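Plasmodium falciparum gamete antigen 27/25 (Plasmodium falciparum, PDB 1N81) is a gametocyte protein essential for sexual development of the malaria parasite, of unknown molecular function but probably able to dimerise. Local coordinates at residues R111-V116 against Q168-V173; K137-L142 against D161-I166; D28-L33 against D83-Y88. One frame throughout, in Å; residues are numbered along the deposited sequence.

Interaction 1. Residues R111-V116 against Q168-V173; sequences RVIEEV and QFLIDV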
loop_
_atom_site.group_PDB
_atom_site.type_symbol
_atom_site.label_atom_id
_atom_site.label_comp_id
_atom_site.label_asym_id
_atom_site.label_seq_id
_atom_site.Cartn_x
_atom_site.Cartn_y
_atom_site.Cartn_z
ATOM N N ARG A 111 2.482 1.001 -7.122
ATOM C CA ARG A 111 2.106 1.436 -8.459
ATOM C C ARG A 111 0.684 0.973 -8.889
ATOM O O ARG A 111 -0.045 1.716 -9.549
ATOM C CB ARG A 111 3.087 0.894 -9.479
ATOM C CG ARG A 111 2.735 1.232 -10.885
ATOM C CD ARG A 111 2.740 2.745 -11.129
ATOM N NE ARG A 111 2.998 3.046 -12.538
ATOM C CZ ARG A 111 4.156 3.505 -13.019
ATOM N NH1 ARG A 111 5.176 3.730 -12.205
ATOM N NH2 ARG A 111 4.290 3.745 -14.319
ATOM N N VAL A 112 0.301 -0.256 -8.565
ATOM C CA VAL A 112 -1.027 -0.701 -8.970
ATOM C C VAL A 112 -2.075 0.130 -8.209
ATOM O O VAL A 112 -3.052 0.597 -8.816
ATOM C CB VAL A 112 -1.229 -2.202 -8.749
ATOM C CG1 VAL A 112 -2.691 -2.580 -8.990
ATOM C CG2 VAL A 112 -0.360 -2.961 -9.727
ATOM N N ILE A 113 -1.829 0.368 -6.914
ATOM C CA ILE A 113 -2.723 1.206 -6.098
ATOM C C ILE A 113 -2.935 2.554 -6.789
ATOM O O ILE A 113 -4.076 2.987 -6.994
ATOM C CB ILE A 113 -2.155 1.478 -4.665
ATOM C CG1 ILE A 113 -2.271 0.208 -3.819
ATOM C CG2 ILE A 113 -2.905 2.624 -4.007
ATOM C CD1 ILE A 113 -1.666 0.315 -2.427
ATOM N N GLU A 114 -1.840 3.208 -7.185
ATOM C CA GLU A 114 -1.967 4.510 -7.835
ATOM C C GLU A 114 -2.750 4.488 -9.126
ATOM O O GLU A 114 -3.644 5.307 -9.331
ATOM C CB GLU A 114 -0.596 5.147 -8.057
ATOM C CG GLU A 114 -0.003 5.515 -6.732
ATOM C CD GLU A 114 1.307 6.245 -6.865
ATOM O OE1 GLU A 114 1.899 6.262 -7.958
ATOM O OE2 GLU A 114 1.744 6.792 -5.849
ATOM N N GLU A 115 -2.433 3.543 -9.980
ATOM C CA GLU A 115 -3.085 3.403 -11.271
ATOM C C GLU A 115 -4.602 3.181 -11.069
ATOM O O GLU A 115 -5.451 3.796 -11.731
ATOM C CB GLU A 115 -2.459 2.200 -11.965
ATOM C CG GLU A 115 -2.670 2.094 -13.431
ATOM C CD GLU A 115 -1.872 3.111 -14.194
ATOM O OE1 GLU A 115 -0.762 3.509 -13.727
ATOM O OE2 GLU A 115 -2.374 3.488 -15.268
ATOM N N VAL A 116 -4.952 2.274 -10.168
ATOM C CA VAL A 116 -6.354 2.025 -9.938
ATOM C C VAL A 116 -7.020 3.288 -9.384
ATOM O O VAL A 116 -8.169 3.579 -9.730
ATOM C CB VAL A 116 -6.584 0.846 -8.967
ATOM C CG1 VAL A 116 -8.063 0.714 -8.649
ATOM C CG2 VAL A 116 -6.079 -0.434 -9.584
ATOM N N GLN A 168 -8.533 -2.958 -0.249
ATOM C CA GLN A 168 -8.698 -2.419 1.099
ATOM C C GLN A 168 -8.105 -1.043 1.229
ATOM O O GLN A 168 -8.722 -0.143 1.803
ATOM C CB GLN A 168 -8.045 -3.300 2.165
ATOM C CG GLN A 168 -8.337 -2.748 3.551
ATOM C CD GLN A 168 -7.659 -3.506 4.636
ATOM O OE1 GLN A 168 -6.458 -3.369 4.849
ATOM N NE2 GLN A 168 -8.423 -4.341 5.329
ATOM N N PHE A 169 -6.886 -0.883 0.720
ATOM C CA PHE A 169 -6.203 0.402 0.781
ATOM C C PHE A 169 -7.037 1.507 0.092
ATOM O O PHE A 169 -7.195 2.600 0.618
ATOM C CB PHE A 169 -4.825 0.300 0.098
ATOM C CG PHE A 169 -4.050 1.599 0.095
ATOM C CD1 PHE A 169 -3.001 1.801 0.998
ATOM C CD2 PHE A 169 -4.371 2.612 -0.809
ATOM C CE1 PHE A 169 -2.262 3.004 1.012
ATOM C CE2 PHE A 169 -3.652 3.818 -0.815
ATOM C CZ PHE A 169 -2.585 4.012 0.109
ATOM N N LEU A 170 -7.549 1.231 -1.097
ATOM C CA LEU A 170 -8.320 2.238 -1.811
ATOM C C LEU A 170 -9.573 2.667 -1.010
ATOM O O LEU A 170 -9.819 3.857 -0.802
ATOM C CB LEU A 170 -8.702 1.692 -3.190
ATOM C CG LEU A 170 -7.471 1.580 -4.104
ATOM C CD1 LEU A 170 -7.803 0.741 -5.291
ATOM C CD2 LEU A 170 -6.988 2.946 -4.544
ATOM N N ILE A 171 -10.347 1.700 -0.535
ATOM C CA ILE A 171 -11.547 2.029 0.233
ATOM C C ILE A 171 -11.205 2.895 1.445
ATOM O O ILE A 171 -11.857 3.882 1.698
ATOM C CB ILE A 171 -12.291 0.740 0.666
ATOM C CG1 ILE A 171 -12.882 0.066 -0.570
ATOM C CG2 ILE A 171 -13.427 1.092 1.642
ATOM C CD1 ILE A 171 -13.270 -1.386 -0.361
ATOM N N ASP A 172 -10.153 2.537 2.168
ATOM C CA ASP A 172 -9.723 3.288 3.329
ATOM C C ASP A 172 -9.143 4.647 3.052
ATOM O O ASP A 172 -9.304 5.559 3.854
ATOM C CB ASP A 172 -8.611 2.563 4.088
ATOM C CG ASP A 172 -9.114 1.432 4.882
ATOM O OD1 ASP A 172 -10.353 1.270 4.926
ATOM O OD2 ASP A 172 -8.280 0.720 5.464
ATOM N N VAL A 173 -8.448 4.786 1.931
ATOM C CA VAL A 173 -7.734 6.028 1.690
ATOM C C VAL A 173 -8.285 7.056 0.720
ATOM O O VAL A 173 -8.186 8.247 0.983
ATOM C CB VAL A 173 -6.248 5.679 1.329
ATOM C CG1 VAL A 173 -5.424 6.949 1.124
ATOM C CG2 VAL A 173 -5.645 4.794 2.460
#

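Interaction 2. Residues K137-L142 against D161-I166; sequences KLIRML and DAAARI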
loop_
_atom_site.group_PDB
_atom_site.type_symbol
_atom_site.label_atom_id
_atom_site.label_comp_id
_atom_site.label_asym_id
_atom_site.label_seq_id
_atom_site.Cartn_x
_atom_site.Cartn_y
_atom_site.Cartn_z
ATOM N N LYS A 137 -10.099 -7.975 -11.897
ATOM C CA LYS A 137 -9.642 -8.167 -13.264
ATOM C C LYS A 137 -8.669 -7.056 -13.648
ATOM O O LYS A 137 -7.607 -7.312 -14.221
ATOM C CB LYS A 137 -10.824 -8.165 -14.224
ATOM C CG LYS A 137 -10.446 -8.455 -15.651
ATOM C CD LYS A 137 -11.633 -9.041 -16.424
ATOM C CE LYS A 137 -11.182 -9.733 -17.705
ATOM N NZ LYS A 137 -10.585 -8.784 -18.684
ATOM N N LEU A 138 -9.054 -5.826 -13.345
ATOM C CA LEU A 138 -8.215 -4.667 -13.639
ATOM C C LEU A 138 -6.929 -4.805 -12.818
ATOM O O LEU A 138 -5.837 -4.593 -13.321
ATOM C CB LEU A 138 -8.946 -3.375 -13.262
ATOM C CG LEU A 138 -8.144 -2.071 -13.321
ATOM C CD1 LEU A 138 -7.747 -1.758 -14.765
ATOM C CD2 LEU A 138 -8.976 -0.939 -12.757
ATOM N N ILE A 139 -7.052 -5.201 -11.558
ATOM C CA ILE A 139 -5.861 -5.349 -10.736
ATOM C C ILE A 139 -4.895 -6.397 -11.307
ATOM O O ILE A 139 -3.678 -6.161 -11.375
ATOM C CB ILE A 139 -6.233 -5.674 -9.278
ATOM C CG1 ILE A 139 -6.928 -4.446 -8.652
ATOM C CG2 ILE A 139 -4.971 -6.027 -8.469
ATOM C CD1 ILE A 139 -7.625 -4.755 -7.328
ATOM N N ARG A 140 -5.433 -7.526 -11.743
ATOM C CA ARG A 140 -4.601 -8.588 -12.286
ATOM C C ARG A 140 -3.842 -8.092 -13.507
ATOM O O ARG A 140 -2.663 -8.371 -13.655
ATOM C CB ARG A 140 -5.444 -9.806 -12.676
ATOM C CG ARG A 140 -4.614 -11.007 -13.220
ATOM C CD ARG A 140 -3.663 -11.612 -12.169
ATOM N NE ARG A 140 -2.263 -11.305 -12.462
ATOM C CZ ARG A 140 -1.226 -11.758 -11.761
ATOM N NH1 ARG A 140 -1.411 -12.557 -10.717
ATOM N NH2 ARG A 140 0.010 -11.391 -12.089
ATOM N N MET A 141 -4.518 -7.353 -14.381
ATOM C CA MET A 141 -3.852 -6.833 -15.564
ATOM C C MET A 141 -2.808 -5.797 -15.223
ATOM O O MET A 141 -1.701 -5.831 -15.770
ATOM C CB MET A 141 -4.874 -6.281 -16.562
ATOM C CG MET A 141 -5.604 -7.398 -17.287
ATOM S SD MET A 141 -6.685 -6.785 -18.593
ATOM C CE MET A 141 -8.115 -6.512 -17.682
ATOM N N LEU A 142 -3.130 -4.860 -14.337
ATOM C CA LEU A 142 -2.115 -3.885 -13.957
ATOM C C LEU A 142 -0.903 -4.604 -13.322
ATOM O O LEU A 142 0.256 -4.210 -13.559
ATOM C CB LEU A 142 -2.688 -2.830 -13.009
ATOM C CG LEU A 142 -3.679 -1.839 -13.636
ATOM C CD1 LEU A 142 -4.335 -1.023 -12.525
ATOM C CD2 LEU A 142 -2.963 -0.896 -14.624
ATOM N N ASP A 161 -3.150 -12.153 -1.970
ATOM C CA ASP A 161 -3.179 -11.323 -0.766
ATOM C C ASP A 161 -2.989 -9.852 -1.144
ATOM O O ASP A 161 -3.676 -8.975 -0.609
ATOM C CB ASP A 161 -2.094 -11.749 0.229
ATOM C CG ASP A 161 -2.369 -13.126 0.845
ATOM O OD1 ASP A 161 -3.551 -13.545 0.931
ATOM O OD2 ASP A 161 -1.395 -13.786 1.261
ATOM N N ALA A 162 -2.086 -9.587 -2.087
ATOM C CA ALA A 162 -1.843 -8.215 -2.505
ATOM C C ALA A 162 -3.103 -7.574 -3.103
ATOM O O ALA A 162 -3.412 -6.419 -2.800
ATOM C CB ALA A 162 -0.727 -8.161 -3.505
ATOM N N ALA A 163 -3.832 -8.306 -3.939
ATOM C CA ALA A 163 -5.025 -7.733 -4.563
ATOM C C ALA A 163 -6.024 -7.330 -3.480
ATOM O O ALA A 163 -6.689 -6.310 -3.598
ATOM C CB ALA A 163 -5.658 -8.742 -5.543
ATOM N N ALA A 164 -6.126 -8.134 -2.423
ATOM C CA ALA A 164 -7.040 -7.818 -1.328
ATOM C C ALA A 164 -6.588 -6.535 -0.602
ATOM O O ALA A 164 -7.407 -5.690 -0.253
ATOM C CB ALA A 164 -7.110 -8.994 -0.343
ATOM N N ARG A 165 -5.286 -6.381 -0.388
ATOM C CA ARG A 165 -4.776 -5.190 0.285
ATOM C C ARG A 165 -5.052 -3.941 -0.519
ATOM O O ARG A 165 -5.393 -2.890 0.019
ATOM C CB ARG A 165 -3.274 -5.274 0.462
ATOM C CG ARG A 165 -2.820 -6.103 1.665
ATOM C CD ARG A 165 -1.290 -6.054 1.722
ATOM N NE ARG A 165 -0.853 -7.414 1.659
ATOM C CZ ARG A 165 -0.005 -7.890 0.781
ATOM N NH1 ARG A 165 0.539 -7.117 -0.142
ATOM N NH2 ARG A 165 0.295 -9.157 0.842
ATOM N N ILE A 166 -4.860 -4.072 -1.818
ATOM C CA ILE A 166 -5.041 -2.976 -2.742
ATOM C C ILE A 166 -6.486 -2.446 -2.658
ATOM O O ILE A 166 -6.719 -1.229 -2.508
ATOM C CB ILE A 166 -4.704 -3.489 -4.137
ATOM C CG1 ILE A 166 -3.179 -3.590 -4.255
ATOM C CG2 ILE A 166 -5.337 -2.606 -5.232
ATOM C CD1 ILE A 166 -2.738 -4.211 -5.582
#

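Interaction 3. Residues D28-L33 against D83-Y88; sequences DYIYLL and DRLISY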
loop_
_atom_site.group_PDB
_atom_site.type_symbol
_atom_site.label_atom_id
_atom_site.label_comp_id
_atom_site.label_asym_id
_atom_site.label_seq_id
_atom_site.Cartn_x
_atom_site.Cartn_y
_atom_site.Cartn_z
ATOM N N ASP A 28 11.231 0.103 5.647
ATOM C CA ASP A 28 12.049 0.302 6.847
ATOM C C ASP A 28 11.935 -0.889 7.812
ATOM O O ASP A 28 12.931 -1.421 8.305
ATOM C CB ASP A 28 11.631 1.568 7.628
ATOM C CG ASP A 28 11.982 2.865 6.901
ATOM O OD1 ASP A 28 12.742 2.851 5.911
ATOM O OD2 ASP A 28 11.479 3.915 7.331
ATOM N N TYR A 29 10.710 -1.304 8.102
ATOM C CA TYR A 29 10.523 -2.399 9.036
ATOM C C TYR A 29 11.132 -3.698 8.517
ATOM O O TYR A 29 11.591 -4.529 9.297
ATOM C CB TYR A 29 9.049 -2.600 9.337
ATOM C CG TYR A 29 8.831 -3.237 10.667
ATOM C CD1 TYR A 29 8.739 -2.461 11.810
ATOM C CD2 TYR A 29 8.711 -4.636 10.789
ATOM C CE1 TYR A 29 8.525 -3.049 13.067
ATOM C CE2 TYR A 29 8.502 -5.240 12.043
ATOM C CZ TYR A 29 8.410 -4.435 13.176
ATOM O OH TYR A 29 8.200 -4.996 14.418
ATOM N N ILE A 30 11.132 -3.881 7.201
ATOM C CA ILE A 30 11.722 -5.086 6.635
ATOM C C ILE A 30 13.232 -5.001 6.835
ATOM O O ILE A 30 13.896 -6.020 6.998
ATOM C CB ILE A 30 11.374 -5.240 5.136
ATOM C CG1 ILE A 30 9.933 -5.744 5.002
ATOM C CG2 ILE A 30 12.343 -6.207 4.445
ATOM C CD1 ILE A 30 9.448 -5.826 3.602
ATOM N N TYR A 31 13.772 -3.787 6.827
ATOM C CA TYR A 31 15.202 -3.625 7.056
ATOM C C TYR A 31 15.515 -4.073 8.486
ATOM O O TYR A 31 16.490 -4.772 8.725
ATOM C CB TYR A 31 15.626 -2.179 6.897
ATOM C CG TYR A 31 17.121 -1.995 7.059
ATOM C CD1 TYR A 31 17.983 -2.204 5.995
ATOM C CD2 TYR A 31 17.669 -1.634 8.289
ATOM C CE1 TYR A 31 19.357 -2.057 6.151
ATOM C CE2 TYR A 31 19.041 -1.487 8.453
ATOM C CZ TYR A 31 19.873 -1.696 7.386
ATOM O OH TYR A 31 21.227 -1.533 7.556
ATOM N N LEU A 32 14.676 -3.669 9.431
ATOM C CA LEU A 32 14.848 -4.062 10.822
ATOM C C LEU A 32 14.881 -5.591 10.893
ATOM O O LEU A 32 15.795 -6.189 11.473
ATOM C CB LEU A 32 13.676 -3.547 11.679
ATOM C CG LEU A 32 13.611 -4.095 13.109
ATOM C CD1 LEU A 32 14.862 -3.579 13.885
ATOM C CD2 LEU A 32 12.310 -3.664 13.807
ATOM N N LEU A 33 13.871 -6.225 10.297
ATOM C CA LEU A 33 13.791 -7.679 10.329
ATOM C C LEU A 33 15.109 -8.280 9.893
ATOM O O LEU A 33 15.612 -9.214 10.510
ATOM C CB LEU A 33 12.663 -8.189 9.422
ATOM C CG LEU A 33 11.268 -7.955 9.992
ATOM C CD1 LEU A 33 10.202 -8.503 9.051
ATOM C CD2 LEU A 33 11.183 -8.608 11.346
ATOM N N ASP A 83 0.915 -7.976 7.535
ATOM C CA ASP A 83 0.644 -9.056 6.600
ATOM C C ASP A 83 1.720 -9.194 5.530
ATOM O O ASP A 83 2.037 -10.303 5.112
ATOM C CB ASP A 83 -0.738 -8.891 5.972
ATOM C CG ASP A 83 -1.864 -9.105 6.992
ATOM O OD1 ASP A 83 -1.578 -9.632 8.099
ATOM O OD2 ASP A 83 -3.025 -8.758 6.694
ATOM N N ARG A 84 2.295 -8.076 5.095
ATOM C CA ARG A 84 3.342 -8.126 4.081
ATOM C C ARG A 84 4.574 -8.778 4.679
ATOM O O ARG A 84 5.279 -9.497 3.978
ATOM C CB ARG A 84 3.698 -6.725 3.548
ATOM C CG ARG A 84 2.629 -6.093 2.633
ATOM C CD ARG A 84 3.126 -4.755 2.044
ATOM N NE ARG A 84 2.016 -4.068 1.396
ATOM C CZ ARG A 84 1.261 -3.140 1.973
ATOM N NH1 ARG A 84 1.497 -2.754 3.223
ATOM N NH2 ARG A 84 0.247 -2.626 1.297
ATOM N N LEU A 85 4.839 -8.525 5.965
ATOM C CA LEU A 85 6.009 -9.127 6.620
ATOM C C LEU A 85 5.894 -10.660 6.550
ATOM O O LEU A 85 6.837 -11.357 6.159
ATOM C CB LEU A 85 6.086 -8.695 8.084
ATOM C CG LEU A 85 6.130 -7.178 8.334
ATOM C CD1 LEU A 85 6.305 -6.923 9.811
ATOM C CD2 LEU A 85 7.240 -6.535 7.555
ATOM N N ILE A 86 4.725 -11.169 6.922
ATOM C CA ILE A 86 4.467 -12.609 6.909
ATOM C C ILE A 86 4.431 -13.169 5.476
ATOM O O ILE A 86 4.887 -14.276 5.233
ATOM C CB ILE A 86 3.161 -12.916 7.672
ATOM C CG1 ILE A 86 3.424 -12.709 9.173
ATOM C CG2 ILE A 86 2.676 -14.321 7.377
ATOM C CD1 ILE A 86 2.207 -12.860 10.034
ATOM N N SER A 87 3.938 -12.388 4.518
ATOM C CA SER A 87 3.883 -12.849 3.138
ATOM C C SER A 87 5.255 -12.892 2.445
ATOM O O SER A 87 5.526 -13.787 1.636
ATOM C CB SER A 87 2.946 -11.938 2.336
ATOM O OG SER A 87 2.840 -12.355 0.983
ATOM N N TYR A 88 6.121 -11.929 2.762
ATOM C CA TYR A 88 7.434 -11.824 2.114
ATOM C C TYR A 88 8.660 -12.243 2.939
ATOM O O TYR A 88 9.731 -12.498 2.374
ATOM C CB TYR A 88 7.688 -10.362 1.677
ATOM C CG TYR A 88 6.619 -9.735 0.816
ATOM C CD1 TYR A 88 6.407 -8.344 0.835
ATOM C CD2 TYR A 88 5.857 -10.509 -0.071
ATOM C CE1 TYR A 88 5.479 -7.744 -0.004
ATOM C CE2 TYR A 88 4.921 -9.913 -0.924
ATOM C CZ TYR A 88 4.739 -8.530 -0.881
ATOM O OH TYR A 88 3.802 -7.948 -1.704
#

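Interaction 1. Residues R111-V116 against Q168-V173
In the core of the all-helical Pfg27 fold, the long helix 96-122 packs on the last turns of helix 156-173, with Ile113 and Val116 facing Phe169 and Leu170. The side chains that meet are all apolar. Ile113 lies over one face of the Phe169 ring and meets it with two methyl groups. Its CD1 makes a CH-pi contact, 3.9 Å from the centroid of the Phe169 ring and 19° off the ring normal, while Ile113 CG2 reaches the rim at Phe169 CE2, 3.5 Å away. The fork at CB explains this double touch: CG2 stands anti to the backbone N, whereas CG1 lies anti to the carbonyl carbon, beside the backbone N (chi1 -73°), and carries CD1 over the ring. Within its own helix, Val173 places CG2 over the centre of the opposite face, so the phenyl group is sandwiched between two aliphatic side chains.

The two segments run at 53° to each other, with axes 10.5 Å apart, a crossing between helices that lie far apart in sequence, joined through helices 126-133 and 136-150. One turn beyond Ile113, Val116 meets Leu170 nearly at a right angle. The gap from Val116 CG1 to Leu170 CD1 is 3.4 Å, tighter than ordinary van der Waals contact. The second Leu170 methyl, CD2, turns to Ile113 and rests 3.8 Å from Ile113 O and slightly farther from its CG2. Around this patch Phe23 of helix 13-35 covers Ile113, and Ile132 and Met133 of helix 126-133 touch Val116 and Leu170 respectively.

Interaction 2. Residues K137-L142 against D161-I166
Ile139 and Ala163 mark the closest backbone approach of two helical segments, 137-142 on helix 136-150 and 161-166 on helix 156-173, with their CA atoms 6.7 Å apart. This spacing is consistent with the small side chain of Ala163, and Ile139 points toward the other helix. Its CG2 methyl touches Ala163 CB at 4.1 Å. The longer branch, with CG1 anti to the carbonyl carbon (chi1 -68°), carries CD1 to Ile166 CG2 at 3.8 Å. Ile139 and Ile166 lie antiparallel alongside one another, and the end of one meets the branch methyl of the other: Ile166 CD1 in turn lies 4.1 Å from Ile139 CG2. These are ordinary van der Waals distances, and the patch is modest, 134 Å² summed over both sides.

Tyr159 and Ser167, from the turns of helix 156-173 flanking the segment, also touch Ile139. Phe143, one turn further along helix 136-150, packs on Ala162 and Ile166. Val112 and Ile113 of helix 96-122 cover Ile166, and Arg165 packs against helix 71-89 and forms a salt bridge with Glu109 of helix 96-122, so that helix 156-173 is packed between several other helices of the bundle.

Interaction 3. Residues D28-L33 against D83-Y88
Apolar packing carries this contact, and Leu85 is its hub: one leucine from helix 71-89 touches Tyr29, Ile30 and Leu33 of helix 13-35. Its two methyls divide the work. Leu85 CD1 goes to the Tyr29 ring, 3.5 Å from Tyr29 CD2 and 3.6 Å from Tyr29 CE2, approaching obliquely with the two side chains nearly at right angles. Leu85 CD2 serves the other two residues, lying 3.8 Å from Ile30 CG1 and 3.9 Å from Leu33 CD1. The side chains of Leu85 and Ile30 overlap lengthwise, each extending toward the other's helix. The branch point of Leu85, CG, is set anti to its carbonyl carbon, beside the backbone N (chi1 -57°).

Within the all-helical Pfg27 fold, helices 13-35 and 71-89 cross here at 50°, with segment axes 10.9 Å apart and the nearest CA atoms those of Ile30 and Leu85. Tyr29 and Leu33 stand one helical turn apart on the same side of helix 13-35, with Ile30 beside them, and Leu85 enters among the three. Helix 96-122 borders the patch, bringing Ile99 and Ile102 against Ile30.

The polar groups of Tyr29 and Arg84 find partners elsewhere in the chain. The Tyr29 hydroxyl is hydrogen-bonded to the backbone O of Ala46, which would restrain the far end of the ring, and the ring also makes an edge-to-face stack with Tyr56 of helix 50-63. Next to Leu85 in sequence, Arg84 sends its guanidinium away from segment 28-33 to salt bridges with Glu22 and Glu109, tying helix 71-89 to helices 13-35 and 96-122.

Interactions 1 and 2 adjoin, their centres about 9 Å apart, and share helix 156-173. Val112 CG1 lies 3.8 Å from Ile166 CD1, and Ile113 CG1 is 3.9 Å from Ile166 CG1, while Leu142 CD1 packs 3.5 Å from Val116 CG2, so the two patches form one continuous apolar core. Interaction 3 is centred about 20 Å from each of them and closes earlier in the chain. It meets interaction 2 through Arg165, whose NH1 lies 3.6 Å from Arg84 CG. Both arginines also form salt bridges with Glu109 of helix 96-122. Between interactions 1 and 3 the nearest atoms remain about 5 Å apart.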